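Local coordinates for ABC sugar (Ribose) transporter, periplasmic substrate-binding subunit (Rhodobacter sphaeroides, PDB 3L49), which probably binds a carbohydrate, as the periplasmic solute-binding component of an ABC sugar transporter, at residues N46-I58 with E67-K81. Sequence-based numbering, arbitrary orientation.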
ATOM      1  N   ASN A  46      -9.594  11.118   5.892  1.00 41.80           N
ATOM      2  CA  ASN A  46     -10.352  12.187   5.276  1.00 40.71           C
ATOM      3  C   ASN A  46      -9.420  13.013   4.416  1.00 34.86           C
ATOM      4  O   ASN A  46      -8.412  13.524   4.915  1.00 38.09           O
ATOM      5  CB  ASN A  46     -10.999  13.064   6.350  1.00 41.61           C
ATOM      6  CG  ASN A  46     -11.886  14.132   5.764  1.00 46.05           C
ATOM      7  OD1 ASN A  46     -11.501  15.295   5.688  1.00 52.38           O
ATOM      8  ND2 ASN A  46     -13.069  13.740   5.315  1.00 57.10           N
ATOM      9  N   ASP A  47      -9.753  13.133   3.131  1.00 39.66           N
ATOM     10  CA  ASP A  47      -8.939  13.892   2.168  1.00 49.69           C
ATOM     11  C   ASP A  47      -8.916  15.390   2.459  1.00 51.56           C
ATOM     12  O   ASP A  47      -7.870  16.043   2.336  1.00 43.32           O
ATOM     13  CB  ASP A  47      -9.428  13.657   0.736  1.00 55.23           C
ATOM     14  CG  ASP A  47      -9.051  12.282   0.205  1.00 76.28           C
ATOM     15  OD1 ASP A  47      -9.952  11.427   0.057  1.00 92.47           O
ATOM     16  OD2 ASP A  47      -7.852  12.050  -0.061  1.00 86.87           O
ATOM     17  N   GLN A  48     -10.074  15.913   2.863  1.00 45.71           N
ATOM     18  CA  GLN A  48     -10.249  17.333   3.113  1.00 38.85           C
ATOM     19  C   GLN A  48      -9.487  17.774   4.360  1.00 33.22           C
ATOM     20  O   GLN A  48      -9.000  18.910   4.425  1.00 31.74           O
ATOM     21  CB  GLN A  48     -11.738  17.660   3.236  1.00 42.05           C
ATOM     22  CG  GLN A  48     -12.219  18.703   2.233  1.00 60.47           C
ATOM     23  CD  GLN A  48     -12.140  18.206   0.794  1.00 76.67           C
ATOM     24  OE1 GLN A  48     -11.336  18.698  -0.003  1.00 78.68           O
ATOM     25  NE2 GLN A  48     -12.961  17.212   0.462  1.00 74.16           N
ATOM     26  N   THR A  49      -9.387  16.868   5.337  1.00 30.70           N
ATOM     27  CA  THR A  49      -8.556  17.076   6.529  1.00 30.41           C
ATOM     28  C   THR A  49      -7.091  17.207   6.130  1.00 36.45           C
ATOM     29  O   THR A  49      -6.418  18.166   6.545  1.00 36.59           O
ATOM     30  CB  THR A  49      -8.722  15.941   7.566  1.00 30.66           C
ATOM     31  OG1 THR A  49     -10.089  15.864   7.969  1.00 32.26           O
ATOM     32  CG2 THR A  49      -7.856  16.190   8.814  1.00 30.08           C
ATOM     33  N   GLN A  50      -6.621  16.266   5.300  1.00 35.05           N
ATOM     34  CA  GLN A  50      -5.232  16.259   4.815  1.00 33.31           C
ATOM     35  C   GLN A  50      -4.854  17.570   4.130  1.00 35.38           C
ATOM     36  O   GLN A  50      -3.788  18.130   4.408  1.00 36.10           O
ATOM     37  CB  GLN A  50      -4.962  15.071   3.880  1.00 29.31           C
ATOM     38  CG  GLN A  50      -3.540  15.082   3.297  1.00 41.70           C
ATOM     39  CD  GLN A  50      -2.958  13.705   3.075  1.00 44.26           C
ATOM     40  OE1 GLN A  50      -3.587  12.846   2.459  1.00 38.59           O
ATOM     41  NE2 GLN A  50      -1.736  13.494   3.569  1.00 29.55           N
ATOM     42  N   VAL A  51      -5.741  18.030   3.243  1.00 30.66           N
ATOM     43  CA  VAL A  51      -5.642  19.329   2.575  1.00 32.93           C
ATOM     44  C   VAL A  51      -5.351  20.475   3.556  1.00 35.90           C
ATOM     45  O   VAL A  51      -4.373  21.209   3.385  1.00 38.55           O
ATOM     46  CB  VAL A  51      -6.924  19.626   1.758  1.00 31.81           C
ATOM     47  CG1 VAL A  51      -6.920  21.058   1.234  1.00 41.74           C
ATOM     48  CG2 VAL A  51      -7.058  18.650   0.607  1.00 39.63           C
ATOM     49  N   SER A  52      -6.176  20.603   4.595  1.00 34.15           N
ATOM     50  CA  SER A  52      -5.971  21.652   5.589  1.00 36.58           C
ATOM     51  C   SER A  52      -4.744  21.387   6.463  1.00 39.07           C
ATOM     52  O   SER A  52      -4.084  22.325   6.921  1.00 41.61           O
ATOM     53  CB  SER A  52      -7.220  21.841   6.449  1.00 42.78           C
ATOM     54  OG  SER A  52      -7.444  20.715   7.275  1.00 49.87           O
ATOM     55  N   GLN A  53      -4.429  20.111   6.680  1.00 36.91           N
ATOM     56  CA  GLN A  53      -3.205  19.743   7.388  1.00 30.61           C
ATOM     57  C   GLN A  53      -1.947  20.134   6.617  1.00 34.18           C
ATOM     58  O   GLN A  53      -0.942  20.514   7.217  1.00 40.21           O
ATOM     59  CB  GLN A  53      -3.211  18.265   7.735  1.00 29.49           C
ATOM     60  CG  GLN A  53      -3.902  17.991   9.045  1.00 28.91           C
ATOM     61  CD  GLN A  53      -4.226  16.539   9.242  1.00 36.51           C
ATOM     62  OE1 GLN A  53      -4.125  15.738   8.316  1.00 46.63           O
ATOM     63  NE2 GLN A  53      -4.634  16.187  10.454  1.00 35.14           N
ATOM     64  N   ILE A  54      -2.019  20.064   5.290  1.00 30.47           N
ATOM     65  CA  ILE A  54      -0.974  20.608   4.424  1.00 36.53           C
ATOM     66  C   ILE A  54      -0.875  22.148   4.561  1.00 39.56           C
ATOM     67  O   ILE A  54       0.229  22.690   4.746  1.00 28.07           O
ATOM     68  CB  ILE A  54      -1.176  20.151   2.944  1.00 34.66           C
ATOM     69  CG1 ILE A  54      -0.871  18.652   2.803  1.00 34.53           C
ATOM     70  CG2 ILE A  54      -0.305  20.958   1.991  1.00 39.13           C
ATOM     71  CD1 ILE A  54      -1.368  18.023   1.509  1.00 29.45           C
ATOM     72  N   GLN A  55      -2.034  22.824   4.500  1.00 38.92           N
ATOM     73  CA  GLN A  55      -2.145  24.285   4.656  1.00 30.89           C
ATOM     74  C   GLN A  55      -1.479  24.763   5.933  1.00 26.97           C
ATOM     75  O   GLN A  55      -0.722  25.736   5.920  1.00 30.31           O
ATOM     76  CB  GLN A  55      -3.609  24.727   4.677  1.00 25.93           C
ATOM     77  CG  GLN A  55      -4.358  24.546   3.367  1.00 38.25           C
ATOM     78  CD  GLN A  55      -5.840  24.854   3.486  1.00 35.22           C
ATOM     79  OE1 GLN A  55      -6.421  24.794   4.569  1.00 43.78           O
ATOM     80  NE2 GLN A  55      -6.461  25.182   2.367  1.00 52.20           N
ATOM     81  N   THR A  56      -1.786  24.066   7.025  1.00 22.57           N
ATOM     82  CA  THR A  56      -1.142  24.239   8.325  1.00 27.89           C
ATOM     83  C   THR A  56       0.380  24.178   8.239  1.00 34.08           C
ATOM     84  O   THR A  56       1.076  25.089   8.710  1.00 30.38           O
ATOM     85  CB  THR A  56      -1.601  23.128   9.275  1.00 31.51           C
ATOM     86  OG1 THR A  56      -3.027  23.167   9.387  1.00 32.77           O
ATOM     87  CG2 THR A  56      -0.963  23.282  10.645  1.00 32.78           C
ATOM     88  N   LEU A  57       0.878  23.103   7.622  1.00 34.21           N
ATOM     89  CA  LEU A  57       2.312  22.863   7.485  1.00 28.09           C
ATOM     90  C   LEU A  57       2.998  23.941   6.670  1.00 29.52           C
ATOM     91  O   LEU A  57       4.060  24.422   7.073  1.00 31.84           O
ATOM     92  CB  LEU A  57       2.587  21.481   6.886  1.00 29.53           C
ATOM     93  CG  LEU A  57       2.370  20.253   7.777  1.00 36.30           C
ATOM     94  CD1 LEU A  57       2.537  18.955   6.975  1.00 21.92           C
ATOM     95  CD2 LEU A  57       3.286  20.259   9.004  1.00 26.09           C
ATOM     96  N   ILE A  58       2.381  24.326   5.547  1.00 28.30           N
ATOM     97  CA  ILE A  58       2.883  25.419   4.702  1.00 33.74           C
ATOM     98  C   ILE A  58       3.041  26.704   5.516  1.00 32.75           C
ATOM     99  O   ILE A  58       4.101  27.344   5.492  1.00 31.31           O
ATOM    100  CB  ILE A  58       1.964  25.680   3.473  1.00 38.52           C
ATOM    101  CG1 ILE A  58       2.011  24.493   2.508  1.00 36.56           C
ATOM    102  CG2 ILE A  58       2.363  26.985   2.741  1.00 33.96           C
ATOM    103  CD1 ILE A  58       0.965  24.539   1.419  1.00 35.35           C
ATOM    104  N   GLU A  67       5.188  13.567   2.943  1.00 27.13           N
ATOM    105  CA  GLU A  67       3.805  13.211   2.685  1.00 18.08           C
ATOM    106  C   GLU A  67       3.689  11.684   2.611  1.00 16.84           C
ATOM    107  O   GLU A  67       4.478  11.035   1.940  1.00 16.94           O
ATOM    108  CB  GLU A  67       3.344  13.880   1.384  1.00 28.20           C
ATOM    109  CG  GLU A  67       1.836  14.050   1.232  1.00 31.81           C
ATOM    110  CD  GLU A  67       1.112  12.742   0.970  1.00 48.13           C
ATOM    111  OE1 GLU A  67       1.675  11.872   0.273  1.00 45.84           O
ATOM    112  OE2 GLU A  67      -0.013  12.583   1.481  1.00 60.10           O
ATOM    113  N   GLN A  68       2.688  11.114   3.272  1.00 18.61           N
ATOM    114  CA  GLN A  68       2.485   9.662   3.230  1.00 23.08           C
ATOM    115  C   GLN A  68       1.116   9.254   2.682  1.00 24.85           C
ATOM    116  O   GLN A  68       0.085   9.602   3.251  1.00 26.22           O
ATOM    117  CB  GLN A  68       2.708   9.069   4.616  1.00 19.75           C
ATOM    118  CG  GLN A  68       2.358   7.609   4.750  1.00 18.84           C
ATOM    119  CD  GLN A  68       2.723   7.066   6.110  1.00 28.86           C
ATOM    120  OE1 GLN A  68       3.758   7.419   6.670  1.00 30.37           O
ATOM    121  NE2 GLN A  68       1.868   6.202   6.657  1.00 31.81           N
ATOM    122  N   LEU A  69       1.135   8.522   1.569  1.00 35.72           N
ATOM    123  CA  LEU A  69      -0.061   7.941   0.918  1.00 32.48           C
ATOM    124  C   LEU A  69      -1.171   8.929   0.556  1.00 33.72           C
ATOM    125  O   LEU A  69      -0.959  10.136   0.541  1.00 33.21           O
ATOM    126  CB  LEU A  69      -0.612   6.756   1.724  1.00 28.15           C
ATOM    127  CG  LEU A  69       0.232   5.484   1.629  1.00 41.07           C
ATOM    128  CD1 LEU A  69       0.062   4.638   2.871  1.00 23.94           C
ATOM    129  CD2 LEU A  69      -0.104   4.687   0.360  1.00 29.17           C
ATOM    130  N   GLY A  70      -2.354   8.405   0.252  1.00 38.24           N
ATOM    131  CA  GLY A  70      -3.472   9.249  -0.138  1.00 42.34           C
ATOM    132  C   GLY A  70      -3.656   9.347  -1.637  1.00 47.82           C
ATOM    133  O   GLY A  70      -2.864   8.801  -2.411  1.00 46.84           O
ATOM    134  N   ASN A  71      -4.711  10.052  -2.038  1.00 53.65           N
ATOM    135  CA  ASN A  71      -5.044  10.240  -3.445  1.00 54.82           C
ATOM    136  C   ASN A  71      -4.247  11.373  -4.060  1.00 51.46           C
ATOM    137  O   ASN A  71      -4.302  12.509  -3.582  1.00 40.15           O
ATOM    138  CB  ASN A  71      -6.539  10.504  -3.606  1.00 56.13           C
ATOM    139  CG  ASN A  71      -7.356   9.229  -3.708  1.00 61.27           C
ATOM    140  OD1 ASN A  71      -8.320   9.179  -4.465  1.00 74.15           O
ATOM    141  ND2 ASN A  71      -6.978   8.194  -2.957  1.00 45.57           N
ATOM    142  N   LEU A  72      -3.514  11.041  -5.124  1.00 57.15           N
ATOM    143  CA  LEU A  72      -2.616  11.974  -5.812  1.00 55.76           C
ATOM    144  C   LEU A  72      -3.374  13.128  -6.470  1.00 50.25           C
ATOM    145  O   LEU A  72      -2.960  14.286  -6.364  1.00 45.32           O
ATOM    146  CB  LEU A  72      -1.790  11.234  -6.879  1.00 52.41           C
ATOM    147  CG  LEU A  72      -0.297  11.533  -7.106  1.00 53.66           C
ATOM    148  CD1 LEU A  72       0.018  11.502  -8.600  1.00 52.71           C
ATOM    149  CD2 LEU A  72       0.177  12.852  -6.495  1.00 58.69           C
ATOM    150  N   ASP A  73      -4.480  12.799  -7.137  1.00 51.73           N
ATOM    151  CA  ASP A  73      -5.280  13.775  -7.881  1.00 51.48           C
ATOM    152  C   ASP A  73      -5.815  14.889  -6.988  1.00 47.36           C
ATOM    153  O   ASP A  73      -5.841  16.050  -7.396  1.00 51.15           O
ATOM    154  CB  ASP A  73      -6.415  13.089  -8.664  1.00 57.05           C
ATOM    155  CG  ASP A  73      -7.370  12.291  -7.771  1.00 72.55           C
ATOM    156  OD1 ASP A  73      -6.952  11.802  -6.695  1.00 70.29           O
ATOM    157  OD2 ASP A  73      -8.551  12.149  -8.162  1.00 81.91           O
ATOM    158  N   VAL A  74      -6.207  14.527  -5.765  1.00 37.89           N
ATOM    159  CA  VAL A  74      -6.662  15.488  -4.769  1.00 39.89           C
ATOM    160  C   VAL A  74      -5.484  16.331  -4.268  1.00 39.62           C
ATOM    161  O   VAL A  74      -5.587  17.560  -4.155  1.00 38.95           O
ATOM    162  CB  VAL A  74      -7.374  14.788  -3.573  1.00 42.13           C
ATOM    163  CG1 VAL A  74      -8.031  15.818  -2.654  1.00 40.53           C
ATOM    164  CG2 VAL A  74      -8.419  13.788  -4.066  1.00 35.06           C
ATOM    165  N   LEU A  75      -4.368  15.660  -3.995  1.00 38.80           N
ATOM    166  CA  LEU A  75      -3.187  16.294  -3.409  1.00 36.24           C
ATOM    167  C   LEU A  75      -2.421  17.226  -4.344  1.00 34.08           C
ATOM    168  O   LEU A  75      -1.900  18.245  -3.886  1.00 39.58           O
ATOM    169  CB  LEU A  75      -2.243  15.229  -2.837  1.00 42.72           C
ATOM    170  CG  LEU A  75      -2.278  14.838  -1.351  1.00 40.32           C
ATOM    171  CD1 LEU A  75      -3.558  15.249  -0.609  1.00 50.12           C
ATOM    172  CD2 LEU A  75      -2.024  13.343  -1.221  1.00 45.87           C
ATOM    173  N   ASN A  76      -2.366  16.885  -5.633  1.00 33.81           N
ATOM    174  CA  ASN A  76      -1.547  17.614  -6.632  1.00 39.13           C
ATOM    175  C   ASN A  76      -1.448  19.151  -6.513  1.00 42.39           C
ATOM    176  O   ASN A  76      -0.326  19.671  -6.409  1.00 41.03           O
ATOM    177  CB  ASN A  76      -1.898  17.200  -8.071  1.00 39.56           C
ATOM    178  CG  ASN A  76      -1.135  15.981  -8.533  1.00 47.91           C
ATOM    179  OD1 ASN A  76       0.050  15.816  -8.229  1.00 42.75           O
ATOM    180  ND2 ASN A  76      -1.809  15.118  -9.291  1.00 50.34           N
ATOM    181  N   PRO A  77      -2.604  19.877  -6.494  1.00 45.44           N
ATOM    182  CA  PRO A  77      -2.498  21.346  -6.385  1.00 39.89           C
ATOM    183  C   PRO A  77      -1.904  21.820  -5.060  1.00 38.73           C
ATOM    184  O   PRO A  77      -1.327  22.903  -5.002  1.00 40.48           O
ATOM    185  CB  PRO A  77      -3.953  21.823  -6.488  1.00 39.43           C
ATOM    186  CG  PRO A  77      -4.711  20.671  -7.066  1.00 50.15           C
ATOM    187  CD  PRO A  77      -4.022  19.454  -6.565  1.00 39.46           C
ATOM    188  N   TRP A  78      -2.043  21.006  -4.016  1.00 40.29           N
ATOM    189  CA  TRP A  78      -1.529  21.358  -2.691  1.00 41.54           C
ATOM    190  C   TRP A  78      -0.054  21.029  -2.566  1.00 37.33           C
ATOM    191  O   TRP A  78       0.690  21.741  -1.888  1.00 40.07           O
ATOM    192  CB  TRP A  78      -2.389  20.716  -1.593  1.00 42.67           C
ATOM    193  CG  TRP A  78      -3.780  21.258  -1.672  1.00 48.24           C
ATOM    194  CD1 TRP A  78      -4.875  20.641  -2.211  1.00 43.56           C
ATOM    195  CD2 TRP A  78      -4.210  22.572  -1.279  1.00 47.18           C
ATOM    196  NE1 TRP A  78      -5.964  21.478  -2.151  1.00 47.59           N
ATOM    197  CE2 TRP A  78      -5.582  22.671  -1.589  1.00 52.11           C
ATOM    198  CE3 TRP A  78      -3.568  23.669  -0.683  1.00 52.57           C
ATOM    199  CZ2 TRP A  78      -6.331  23.821  -1.312  1.00 51.38           C
ATOM    200  CZ3 TRP A  78      -4.311  24.814  -0.415  1.00 46.74           C
ATOM    201  CH2 TRP A  78      -5.677  24.879  -0.732  1.00 47.79           C
ATOM    202  N   LEU A  79       0.356  19.962  -3.251  1.00 39.81           N
ATOM    203  CA  LEU A  79       1.760  19.602  -3.400  1.00 32.79           C
ATOM    204  C   LEU A  79       2.504  20.677  -4.191  1.00 35.60           C
ATOM    205  O   LEU A  79       3.641  21.027  -3.860  1.00 38.34           O
ATOM    206  CB  LEU A  79       1.887  18.243  -4.092  1.00 28.85           C
ATOM    207  CG  LEU A  79       1.301  17.012  -3.389  1.00 33.14           C
ATOM    208  CD1 LEU A  79       1.454  15.780  -4.259  1.00 29.31           C
ATOM    209  CD2 LEU A  79       1.920  16.765  -2.010  1.00 35.47           C
ATOM    210  N   GLN A  80       1.843  21.197  -5.225  1.00 37.04           N
ATOM    211  CA  GLN A  80       2.329  22.338  -5.999  1.00 35.84           C
ATOM    212  C   GLN A  80       2.565  23.577  -5.126  1.00 34.20           C
ATOM    213  O   GLN A  80       3.577  24.260  -5.279  1.00 31.79           O
ATOM    214  CB  GLN A  80       1.343  22.656  -7.131  1.00 40.90           C
ATOM    215  CG  GLN A  80       1.714  23.862  -7.991  1.00 43.88           C
ATOM    216  CD  GLN A  80       2.940  23.609  -8.841  1.00 54.85           C
ATOM    217  OE1 GLN A  80       2.875  22.898  -9.845  1.00 61.48           O
ATOM    218  NE2 GLN A  80       4.069  24.191  -8.444  1.00 45.20           N
ATOM    219  N   LYS A  81       1.638  23.846  -4.205  1.00 40.56           N
ATOM    220  CA  LYS A  81       1.761  24.977  -3.276  1.00 38.49           C
ATOM    221  C   LYS A  81       2.879  24.821  -2.232  1.00 41.53           C
ATOM    222  O   LYS A  81       3.439  25.831  -1.787  1.00 42.01           O
ATOM    223  CB  LYS A  81       0.418  25.303  -2.618  1.00 41.18           C
ATOM    224  CG  LYS A  81      -0.497  26.167  -3.492  1.00 51.02           C
ATOM    225  CD  LYS A  81      -1.970  25.932  -3.177  1.00 58.80           C
ATOM    226  CE  LYS A  81      -2.876  26.587  -4.220  1.00 63.68           C
ATOM    227  NZ  LYS A  81      -4.180  25.866  -4.378  1.00 50.73           N
TER
HETATM  228  O   HOH W   1      -5.321  12.349  -0.401  1.00 57.46           O
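Val51 sets its CG1 methyl over one face of the Trp78 indole, 3.7 Å from the centroid of the five-membered ring, in a CH-pi contact. CG1 lies anti to the backbone N of Val51 (chi1 171°), which leaves the second methyl, CG2, to pack against Val74 CG1. Gln55 NE2 comes obliquely to the six-membered ring, on the Val51 side, 3.2 Å from Trp78 CH2, its amide plane turned 76° from the indole. Lys81 NZ lies above the opposite face toward the rim. With alanine in place of Trp78, a gap would probably open between the helices, the Val51 methyl losing its aromatic platform and the Gln55 amide left free to turn. Further inward, Ile54 CD1 meets Leu75 CD1 at 4.1 Å, and near the C-terminal ends Ile58 CD1 packs on Lys81 C and CB. The buried Gln50 side chain bends at chi2 to cross Glu67 at about a right angle, with NE2 2.9 Å from Glu67 OE2; the same nitrogen is hydrogen-bonded to Thr11 OG1, and Glu67 OE1 to Thr94 OG1. At the N-terminal ends of the helices a water donates to Asp47 OD2 (2.6 Å) and accepts from Asn71 N (2.9 Å). The nearly parallel helices 47-58 and 72-81, with axes 10.4 Å apart, pack side by side on the parallel sheet, as neighbouring helices of successive beta-alpha-beta units do in the Rossmann-like lobes of periplasmic binding proteins.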